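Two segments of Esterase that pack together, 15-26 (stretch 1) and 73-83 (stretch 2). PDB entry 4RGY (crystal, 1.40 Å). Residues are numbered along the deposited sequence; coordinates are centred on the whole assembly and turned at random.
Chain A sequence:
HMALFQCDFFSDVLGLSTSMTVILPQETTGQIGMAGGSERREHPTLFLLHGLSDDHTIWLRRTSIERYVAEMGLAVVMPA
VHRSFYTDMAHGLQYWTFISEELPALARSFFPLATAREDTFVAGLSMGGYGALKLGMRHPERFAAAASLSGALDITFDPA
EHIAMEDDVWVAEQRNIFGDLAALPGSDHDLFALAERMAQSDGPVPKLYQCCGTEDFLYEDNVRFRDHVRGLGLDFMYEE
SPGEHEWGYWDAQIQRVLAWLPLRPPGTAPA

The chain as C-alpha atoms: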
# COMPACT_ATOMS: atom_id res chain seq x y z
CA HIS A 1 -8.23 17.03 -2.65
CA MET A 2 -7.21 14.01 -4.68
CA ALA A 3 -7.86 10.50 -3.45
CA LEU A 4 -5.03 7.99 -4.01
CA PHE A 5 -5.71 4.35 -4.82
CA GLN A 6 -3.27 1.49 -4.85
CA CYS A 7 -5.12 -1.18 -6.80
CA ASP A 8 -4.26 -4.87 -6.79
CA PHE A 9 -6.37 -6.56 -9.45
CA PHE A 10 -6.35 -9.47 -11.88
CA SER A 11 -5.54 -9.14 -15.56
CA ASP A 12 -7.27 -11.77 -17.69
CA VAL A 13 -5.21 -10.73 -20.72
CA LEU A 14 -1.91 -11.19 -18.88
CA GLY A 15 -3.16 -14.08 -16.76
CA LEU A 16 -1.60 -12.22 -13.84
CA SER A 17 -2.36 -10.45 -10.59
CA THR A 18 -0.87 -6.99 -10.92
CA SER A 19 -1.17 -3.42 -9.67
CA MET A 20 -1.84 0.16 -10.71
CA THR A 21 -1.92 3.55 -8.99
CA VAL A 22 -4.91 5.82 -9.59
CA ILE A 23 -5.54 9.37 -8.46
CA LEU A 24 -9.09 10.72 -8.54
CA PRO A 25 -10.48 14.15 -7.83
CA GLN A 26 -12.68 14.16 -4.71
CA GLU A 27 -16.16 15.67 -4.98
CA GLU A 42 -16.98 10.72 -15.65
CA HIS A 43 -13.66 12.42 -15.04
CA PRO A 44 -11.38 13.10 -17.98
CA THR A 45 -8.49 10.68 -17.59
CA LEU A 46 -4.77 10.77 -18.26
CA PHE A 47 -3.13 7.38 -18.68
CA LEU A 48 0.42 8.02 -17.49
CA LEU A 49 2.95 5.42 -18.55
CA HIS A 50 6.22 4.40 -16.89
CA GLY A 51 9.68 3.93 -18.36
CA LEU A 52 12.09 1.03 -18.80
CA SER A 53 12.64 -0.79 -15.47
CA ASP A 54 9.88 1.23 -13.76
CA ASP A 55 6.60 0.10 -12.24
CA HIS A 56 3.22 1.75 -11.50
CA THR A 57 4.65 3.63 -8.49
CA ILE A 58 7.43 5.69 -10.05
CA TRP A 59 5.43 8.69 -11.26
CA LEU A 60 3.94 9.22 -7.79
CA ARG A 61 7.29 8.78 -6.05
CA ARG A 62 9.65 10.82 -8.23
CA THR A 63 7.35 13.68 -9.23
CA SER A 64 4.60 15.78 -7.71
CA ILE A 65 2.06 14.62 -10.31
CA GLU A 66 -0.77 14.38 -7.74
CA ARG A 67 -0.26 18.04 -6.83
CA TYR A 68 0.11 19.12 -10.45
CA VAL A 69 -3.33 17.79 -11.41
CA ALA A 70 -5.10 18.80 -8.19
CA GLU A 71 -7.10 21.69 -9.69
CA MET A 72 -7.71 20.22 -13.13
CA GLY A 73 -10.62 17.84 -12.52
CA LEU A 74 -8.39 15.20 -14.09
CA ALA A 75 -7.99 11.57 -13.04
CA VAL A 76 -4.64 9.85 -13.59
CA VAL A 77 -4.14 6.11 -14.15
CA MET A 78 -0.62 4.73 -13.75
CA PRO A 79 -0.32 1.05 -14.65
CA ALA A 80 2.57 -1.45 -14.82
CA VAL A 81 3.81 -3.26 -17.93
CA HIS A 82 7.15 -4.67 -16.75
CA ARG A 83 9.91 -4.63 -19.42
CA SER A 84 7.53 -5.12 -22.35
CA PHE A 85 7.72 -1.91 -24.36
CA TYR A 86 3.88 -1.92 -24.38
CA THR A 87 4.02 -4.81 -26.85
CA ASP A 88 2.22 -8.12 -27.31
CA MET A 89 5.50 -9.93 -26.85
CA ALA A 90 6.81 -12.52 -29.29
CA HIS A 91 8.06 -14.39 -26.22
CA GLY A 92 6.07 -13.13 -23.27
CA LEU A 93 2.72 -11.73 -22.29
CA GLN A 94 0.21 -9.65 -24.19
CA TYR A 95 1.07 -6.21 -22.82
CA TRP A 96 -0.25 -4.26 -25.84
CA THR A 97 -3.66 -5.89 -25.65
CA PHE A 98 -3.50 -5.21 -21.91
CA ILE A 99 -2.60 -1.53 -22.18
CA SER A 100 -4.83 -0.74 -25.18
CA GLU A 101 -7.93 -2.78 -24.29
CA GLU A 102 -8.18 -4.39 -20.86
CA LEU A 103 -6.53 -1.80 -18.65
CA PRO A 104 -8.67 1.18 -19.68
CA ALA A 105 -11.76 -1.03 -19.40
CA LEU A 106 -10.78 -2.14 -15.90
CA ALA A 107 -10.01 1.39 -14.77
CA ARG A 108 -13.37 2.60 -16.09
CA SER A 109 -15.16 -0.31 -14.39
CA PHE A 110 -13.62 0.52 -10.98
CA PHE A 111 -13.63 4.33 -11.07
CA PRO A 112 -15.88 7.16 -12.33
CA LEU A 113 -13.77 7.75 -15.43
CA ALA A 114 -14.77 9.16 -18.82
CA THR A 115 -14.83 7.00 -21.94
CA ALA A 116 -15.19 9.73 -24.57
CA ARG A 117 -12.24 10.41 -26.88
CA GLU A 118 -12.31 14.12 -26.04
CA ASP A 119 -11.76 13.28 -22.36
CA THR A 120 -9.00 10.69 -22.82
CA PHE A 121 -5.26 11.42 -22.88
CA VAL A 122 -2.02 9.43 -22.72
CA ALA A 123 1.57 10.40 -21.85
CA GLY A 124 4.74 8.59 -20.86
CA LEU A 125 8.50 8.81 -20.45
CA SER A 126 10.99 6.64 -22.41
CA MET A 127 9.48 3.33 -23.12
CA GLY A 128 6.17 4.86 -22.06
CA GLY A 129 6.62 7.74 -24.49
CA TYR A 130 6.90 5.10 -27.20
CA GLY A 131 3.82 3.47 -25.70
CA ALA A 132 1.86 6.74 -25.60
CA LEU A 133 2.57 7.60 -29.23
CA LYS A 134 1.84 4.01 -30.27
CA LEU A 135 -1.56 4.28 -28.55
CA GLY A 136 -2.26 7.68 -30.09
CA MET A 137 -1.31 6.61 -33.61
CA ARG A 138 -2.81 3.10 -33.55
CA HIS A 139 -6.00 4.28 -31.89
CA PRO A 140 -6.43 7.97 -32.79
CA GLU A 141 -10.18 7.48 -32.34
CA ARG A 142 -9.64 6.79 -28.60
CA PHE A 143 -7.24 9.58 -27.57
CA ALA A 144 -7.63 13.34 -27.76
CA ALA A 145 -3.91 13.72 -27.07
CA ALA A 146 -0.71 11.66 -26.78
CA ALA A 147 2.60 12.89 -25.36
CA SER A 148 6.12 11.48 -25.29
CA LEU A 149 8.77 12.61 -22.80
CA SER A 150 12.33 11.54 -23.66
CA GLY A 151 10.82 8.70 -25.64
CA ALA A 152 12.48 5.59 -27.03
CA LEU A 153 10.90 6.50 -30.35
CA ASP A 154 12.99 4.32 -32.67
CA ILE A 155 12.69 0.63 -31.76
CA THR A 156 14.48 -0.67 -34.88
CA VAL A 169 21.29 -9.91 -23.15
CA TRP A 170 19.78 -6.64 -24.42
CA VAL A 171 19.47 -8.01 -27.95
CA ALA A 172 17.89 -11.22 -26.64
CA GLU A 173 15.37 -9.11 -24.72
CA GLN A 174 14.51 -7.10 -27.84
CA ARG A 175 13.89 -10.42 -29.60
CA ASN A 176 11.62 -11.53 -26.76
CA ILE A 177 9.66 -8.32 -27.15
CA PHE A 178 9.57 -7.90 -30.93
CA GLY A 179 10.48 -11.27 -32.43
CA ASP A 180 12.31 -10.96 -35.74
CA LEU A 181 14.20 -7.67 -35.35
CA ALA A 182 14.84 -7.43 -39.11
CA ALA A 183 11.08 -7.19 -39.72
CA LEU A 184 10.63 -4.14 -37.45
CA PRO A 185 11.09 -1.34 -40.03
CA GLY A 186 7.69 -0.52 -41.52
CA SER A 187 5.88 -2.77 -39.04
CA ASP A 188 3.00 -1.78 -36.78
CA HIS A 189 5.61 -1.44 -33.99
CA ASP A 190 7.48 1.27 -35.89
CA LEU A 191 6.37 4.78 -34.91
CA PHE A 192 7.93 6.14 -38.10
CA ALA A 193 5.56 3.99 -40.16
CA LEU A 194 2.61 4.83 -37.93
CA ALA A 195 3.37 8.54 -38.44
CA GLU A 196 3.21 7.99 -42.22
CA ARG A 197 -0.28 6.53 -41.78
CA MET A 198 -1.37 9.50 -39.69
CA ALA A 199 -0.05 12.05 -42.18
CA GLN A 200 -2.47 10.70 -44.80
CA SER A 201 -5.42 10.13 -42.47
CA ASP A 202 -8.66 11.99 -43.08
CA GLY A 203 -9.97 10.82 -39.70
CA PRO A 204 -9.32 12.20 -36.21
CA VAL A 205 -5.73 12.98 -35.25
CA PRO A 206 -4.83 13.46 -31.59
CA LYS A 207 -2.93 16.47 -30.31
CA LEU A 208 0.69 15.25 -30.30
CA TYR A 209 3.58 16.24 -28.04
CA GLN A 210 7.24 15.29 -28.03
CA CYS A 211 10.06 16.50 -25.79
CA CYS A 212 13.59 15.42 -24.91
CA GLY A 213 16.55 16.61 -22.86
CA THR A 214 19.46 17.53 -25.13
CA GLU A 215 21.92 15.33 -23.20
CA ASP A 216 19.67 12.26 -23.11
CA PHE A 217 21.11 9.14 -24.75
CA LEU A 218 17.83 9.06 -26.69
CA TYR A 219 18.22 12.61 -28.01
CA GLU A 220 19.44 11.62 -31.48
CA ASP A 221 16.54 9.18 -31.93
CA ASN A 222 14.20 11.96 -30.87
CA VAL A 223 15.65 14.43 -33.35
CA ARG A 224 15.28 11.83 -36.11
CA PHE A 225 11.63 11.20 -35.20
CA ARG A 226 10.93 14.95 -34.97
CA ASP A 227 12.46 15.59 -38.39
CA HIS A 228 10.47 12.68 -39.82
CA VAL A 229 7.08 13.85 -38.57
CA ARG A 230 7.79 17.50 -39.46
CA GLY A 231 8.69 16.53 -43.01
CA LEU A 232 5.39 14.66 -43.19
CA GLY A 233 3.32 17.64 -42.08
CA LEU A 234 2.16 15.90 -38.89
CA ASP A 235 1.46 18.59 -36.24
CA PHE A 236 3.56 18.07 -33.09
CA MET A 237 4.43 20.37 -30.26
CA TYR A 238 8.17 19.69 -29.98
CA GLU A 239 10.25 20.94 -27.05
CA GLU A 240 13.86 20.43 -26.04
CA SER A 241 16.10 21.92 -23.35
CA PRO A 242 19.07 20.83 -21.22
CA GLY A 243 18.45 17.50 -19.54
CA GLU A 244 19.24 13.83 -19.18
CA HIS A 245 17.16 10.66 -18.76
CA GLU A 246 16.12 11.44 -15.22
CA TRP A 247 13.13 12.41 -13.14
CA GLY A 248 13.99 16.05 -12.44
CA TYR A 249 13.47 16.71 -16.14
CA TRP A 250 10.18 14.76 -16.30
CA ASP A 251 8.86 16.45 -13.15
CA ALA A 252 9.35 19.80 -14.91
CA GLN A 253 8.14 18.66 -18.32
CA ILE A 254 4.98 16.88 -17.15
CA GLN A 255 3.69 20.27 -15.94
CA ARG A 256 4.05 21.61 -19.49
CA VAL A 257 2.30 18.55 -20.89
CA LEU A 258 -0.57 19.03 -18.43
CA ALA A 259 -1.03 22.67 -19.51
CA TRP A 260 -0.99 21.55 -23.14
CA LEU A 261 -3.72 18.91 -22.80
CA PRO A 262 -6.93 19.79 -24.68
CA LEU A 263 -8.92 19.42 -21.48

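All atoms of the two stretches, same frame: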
# COMPACT_ATOMS: atom_id res chain seq x y z
N GLY A 15 -3.08 -12.91 -17.62
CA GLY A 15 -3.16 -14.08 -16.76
C GLY A 15 -2.35 -13.82 -15.50
O GLY A 15 -1.60 -14.69 -15.04
N LEU A 16 -2.50 -12.63 -14.92
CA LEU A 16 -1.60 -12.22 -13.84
C LEU A 16 -2.22 -11.20 -12.91
O LEU A 16 -2.82 -10.21 -13.36
CB LEU A 16 -0.30 -11.66 -14.44
CG LEU A 16 0.82 -11.23 -13.49
CD1 LEU A 16 1.34 -12.42 -12.71
CD2 LEU A 16 1.95 -10.59 -14.28
N SER A 17 -2.04 -11.43 -11.62
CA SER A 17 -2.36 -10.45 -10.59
C SER A 17 -1.32 -9.35 -10.65
O SER A 17 -0.11 -9.61 -10.64
CB SER A 17 -2.30 -11.10 -9.21
OG SER A 17 -3.36 -12.03 -9.03
N THR A 18 -1.78 -8.11 -10.74
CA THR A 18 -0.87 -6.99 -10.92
C THR A 18 -1.43 -5.76 -10.21
O THR A 18 -2.40 -5.87 -9.45
CB THR A 18 -0.58 -6.80 -12.43
OG1 THR A 18 0.44 -5.81 -12.61
CG2 THR A 18 -1.85 -6.40 -13.16
N SER A 19 -0.81 -4.61 -10.43
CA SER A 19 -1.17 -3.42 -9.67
C SER A 19 -1.17 -2.18 -10.54
O SER A 19 -0.49 -2.13 -11.55
CB SER A 19 -0.16 -3.21 -8.54
OG SER A 19 -0.15 -4.33 -7.68
N MET A 20 -1.94 -1.18 -10.13
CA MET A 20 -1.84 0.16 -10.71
C MET A 20 -2.09 1.20 -9.62
O MET A 20 -2.65 0.90 -8.56
CB MET A 20 -2.85 0.35 -11.84
CG MET A 20 -4.30 0.33 -11.39
SD MET A 20 -5.37 0.62 -12.80
CE MET A 20 -6.94 0.07 -12.14
N THR A 21 -1.65 2.43 -9.88
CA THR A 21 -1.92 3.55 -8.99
C THR A 21 -2.88 4.48 -9.70
O THR A 21 -2.67 4.79 -10.87
CB THR A 21 -0.63 4.32 -8.69
OG1 THR A 21 0.34 3.42 -8.14
CG2 THR A 21 -0.89 5.46 -7.73
N VAL A 22 -3.93 4.91 -9.01
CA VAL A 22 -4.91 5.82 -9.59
C VAL A 22 -5.09 7.01 -8.67
O VAL A 22 -5.20 6.86 -7.45
CB VAL A 22 -6.26 5.11 -9.82
CG1 VAL A 22 -7.35 6.09 -10.20
CG2 VAL A 22 -6.12 4.02 -10.88
N ILE A 23 -5.12 8.21 -9.24
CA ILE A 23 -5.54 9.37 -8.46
C ILE A 23 -6.81 9.96 -9.05
O ILE A 23 -6.93 10.11 -10.27
CB ILE A 23 -4.44 10.42 -8.29
CG1 ILE A 23 -3.77 10.74 -9.61
CG2 ILE A 23 -3.38 9.93 -7.31
CD1 ILE A 23 -2.67 11.80 -9.47
N LEU A 24 -7.77 10.25 -8.16
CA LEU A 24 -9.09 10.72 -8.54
C LEU A 24 -9.36 12.03 -7.84
O LEU A 24 -9.04 12.17 -6.66
CB LEU A 24 -10.17 9.76 -8.02
CG LEU A 24 -10.74 8.57 -8.76
CD1 LEU A 24 -11.97 8.07 -7.99
CD2 LEU A 24 -11.10 8.92 -10.20
N PRO A 25 -9.98 12.98 -8.54
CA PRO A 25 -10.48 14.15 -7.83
C PRO A 25 -11.58 13.75 -6.85
O PRO A 25 -12.38 12.88 -7.17
CB PRO A 25 -11.06 15.03 -8.95
CG PRO A 25 -10.40 14.52 -10.22
CD PRO A 25 -10.22 13.06 -9.99
N GLN A 26 -11.59 14.37 -5.67
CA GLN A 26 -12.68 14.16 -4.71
C GLN A 26 -13.78 15.19 -4.92
O GLN A 26 -13.49 16.36 -5.16
CB GLN A 26 -12.17 14.25 -3.28
CG GLN A 26 -11.48 13.00 -2.79
CD GLN A 26 -11.20 13.02 -1.30
OE1 GLN A 26 -12.06 13.37 -0.49
NE2 GLN A 26 -10.00 12.65 -0.93
N GLY A 73 -9.48 18.73 -12.34
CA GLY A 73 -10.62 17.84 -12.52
C GLY A 73 -10.24 16.66 -13.40
O GLY A 73 -11.05 16.18 -14.20
N LEU A 74 -9.01 16.20 -13.23
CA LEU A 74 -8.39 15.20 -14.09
C LEU A 74 -7.98 13.99 -13.27
O LEU A 74 -7.26 14.13 -12.28
CB LEU A 74 -7.14 15.78 -14.76
CG LEU A 74 -6.31 14.89 -15.67
CD1 LEU A 74 -7.12 14.54 -16.89
CD2 LEU A 74 -5.02 15.59 -16.05
N ALA A 75 -8.44 12.81 -13.66
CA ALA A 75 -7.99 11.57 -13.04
C ALA A 75 -6.70 11.10 -13.73
O ALA A 75 -6.48 11.39 -14.91
CB ALA A 75 -9.06 10.51 -13.14
N VAL A 76 -5.85 10.39 -13.00
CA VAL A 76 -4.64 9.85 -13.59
C VAL A 76 -4.53 8.36 -13.27
O VAL A 76 -4.68 7.94 -12.12
CB VAL A 76 -3.38 10.58 -13.07
CG1 VAL A 76 -2.15 10.09 -13.83
CG2 VAL A 76 -3.51 12.09 -13.25
N VAL A 77 -4.27 7.56 -14.30
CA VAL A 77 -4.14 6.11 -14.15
C VAL A 77 -2.73 5.71 -14.53
O VAL A 77 -2.30 5.96 -15.65
CB VAL A 77 -5.16 5.36 -15.05
CG1 VAL A 77 -4.92 3.85 -15.00
CG2 VAL A 77 -6.60 5.69 -14.62
N MET A 78 -2.02 5.08 -13.59
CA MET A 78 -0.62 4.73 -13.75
C MET A 78 -0.46 3.22 -13.59
O MET A 78 -0.39 2.70 -12.47
CB MET A 78 0.21 5.48 -12.70
CG MET A 78 0.32 6.97 -13.00
SD MET A 78 0.60 8.02 -11.56
CE MET A 78 -1.00 7.95 -10.74
N PRO A 79 -0.40 2.51 -14.71
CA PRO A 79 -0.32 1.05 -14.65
C PRO A 79 1.10 0.53 -14.79
O PRO A 79 2.02 1.34 -14.94
CB PRO A 79 -1.10 0.64 -15.87
CG PRO A 79 -0.79 1.72 -16.89
CD PRO A 79 -0.62 3.00 -16.09
N ALA A 80 1.27 -0.79 -14.71
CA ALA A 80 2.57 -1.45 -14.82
C ALA A 80 2.59 -2.38 -16.02
O ALA A 80 1.64 -3.14 -16.24
CB ALA A 80 2.86 -2.22 -13.55
N VAL A 81 3.67 -2.34 -16.80
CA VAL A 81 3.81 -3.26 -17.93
C VAL A 81 5.15 -3.98 -17.97
O VAL A 81 5.53 -4.53 -19.01
CB VAL A 81 3.59 -2.57 -19.29
CG1 VAL A 81 2.20 -1.93 -19.32
CG2 VAL A 81 4.68 -1.52 -19.55
N HIS A 82 5.86 -3.98 -16.84
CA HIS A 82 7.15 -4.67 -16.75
C HIS A 82 8.10 -4.19 -17.86
O HIS A 82 8.07 -3.01 -18.20
CB HIS A 82 6.91 -6.18 -16.72
CG HIS A 82 5.94 -6.58 -15.66
ND1 HIS A 82 4.90 -7.45 -15.89
CD2 HIS A 82 5.82 -6.16 -14.38
CE1 HIS A 82 4.19 -7.58 -14.78
NE2 HIS A 82 4.73 -6.81 -13.85
N ARG A 83 8.94 -5.06 -18.41
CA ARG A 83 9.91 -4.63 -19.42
C ARG A 83 9.43 -5.02 -20.82
O ARG A 83 10.16 -5.63 -21.60
CB ARG A 83 11.30 -5.21 -19.12
CG ARG A 83 11.91 -4.74 -17.80
CD ARG A 83 13.23 -5.45 -17.51
NE ARG A 83 14.19 -5.22 -18.60
CZ ARG A 83 15.08 -4.24 -18.62
NH1 ARG A 83 15.18 -3.40 -17.59
NH2 ARG A 83 15.90 -4.11 -19.66
O HOH W 1 0.08 -4.84 -15.15
O HOH W 2 3.05 -6.01 -11.54
O HOH W 3 -0.99 -2.52 -14.20

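Stretch 2 runs antiparallel to the long strand 16-25, the two strand axes lying 160° apart and approaching to 4.7 Å, so a walk from Gly73 onward descends stretch 1 from Pro25. Gly73 adopts a positive phi (66°), a conformation that favours glycine, and leads the chain into the contact past the CG end of the Pro25 ring, where Pro25 CG lies 3.8 Å from Gly73 C and 3.7 Å from Leu74 N. The side chain of Leu74 points away and takes no part.

At Ala75 the methyl group is met from two residues: Leu24 CD2 is 3.9 Å and Pro25 CD 4.2 Å from Ala75 CB. Although the CA-to-CB bond of Leu24 points away, the end of its side chain returns to make this contact. Ala75 CA also lies 3.3 Å from Ile23 O in a CA-H...O contact.

The regular ladder follows. Val76 and Ile23 form a hydrogen-bonded pair, with Val76 N donating to Ile23 O and Ile23 N to Val76 O, both at 2.9 Å and nearly straight. Val76 O additionally receives a CA-H...O contact from Val22 CA at 3.3 Å. The side chains of this pair share a face of the sheet, and Ile23 CG1 packs 3.5 Å from Val76 CB.

Val77 faces the other way, opposite Val22 in a non-hydrogen-bonded pair. Both valines are in the t rotamer, and their CG2 atoms are 4.1 Å apart; Val77 CG1 also touches Met20 SD at 3.9 Å.

Met78 returns to the face of Val76 and closes a second hydrogen-bonded pair with Thr21: Met78 N donates to Thr21 O at 2.8 Å, and Thr21 N to Met78 O at 2.9 Å. Its bent side chain (chi3 -72°) places Met78 CE 3.9 Å from Thr21 CG2 and 4.1 Å from Ile23 CG1, bridging two successive residues on that face. Met78 has the largest area covered by the other stretch.

Beyond this point direct backbone bonding gives way to looser packing and water. Pro79 CA lies 3.8 Å from Met20 CB. Ala80 N and Ser19 O stand 3.9 Å apart, and water 3 spans them, accepting from Ala80 N (2.9 Å) and donating to Ser19 O (2.7 Å). Water 1 donates to Ala80 O at 2.6 Å and hydrogen-bonds Thr18 OG1 at 2.7 Å. After Val81, which turns away, water 2 links Thr18 OG1 (2.8 Å) to His82 NE2 (3.0 Å), while Leu16 CD2 meets the ring edge at His82 CE1, 3.8 Å away.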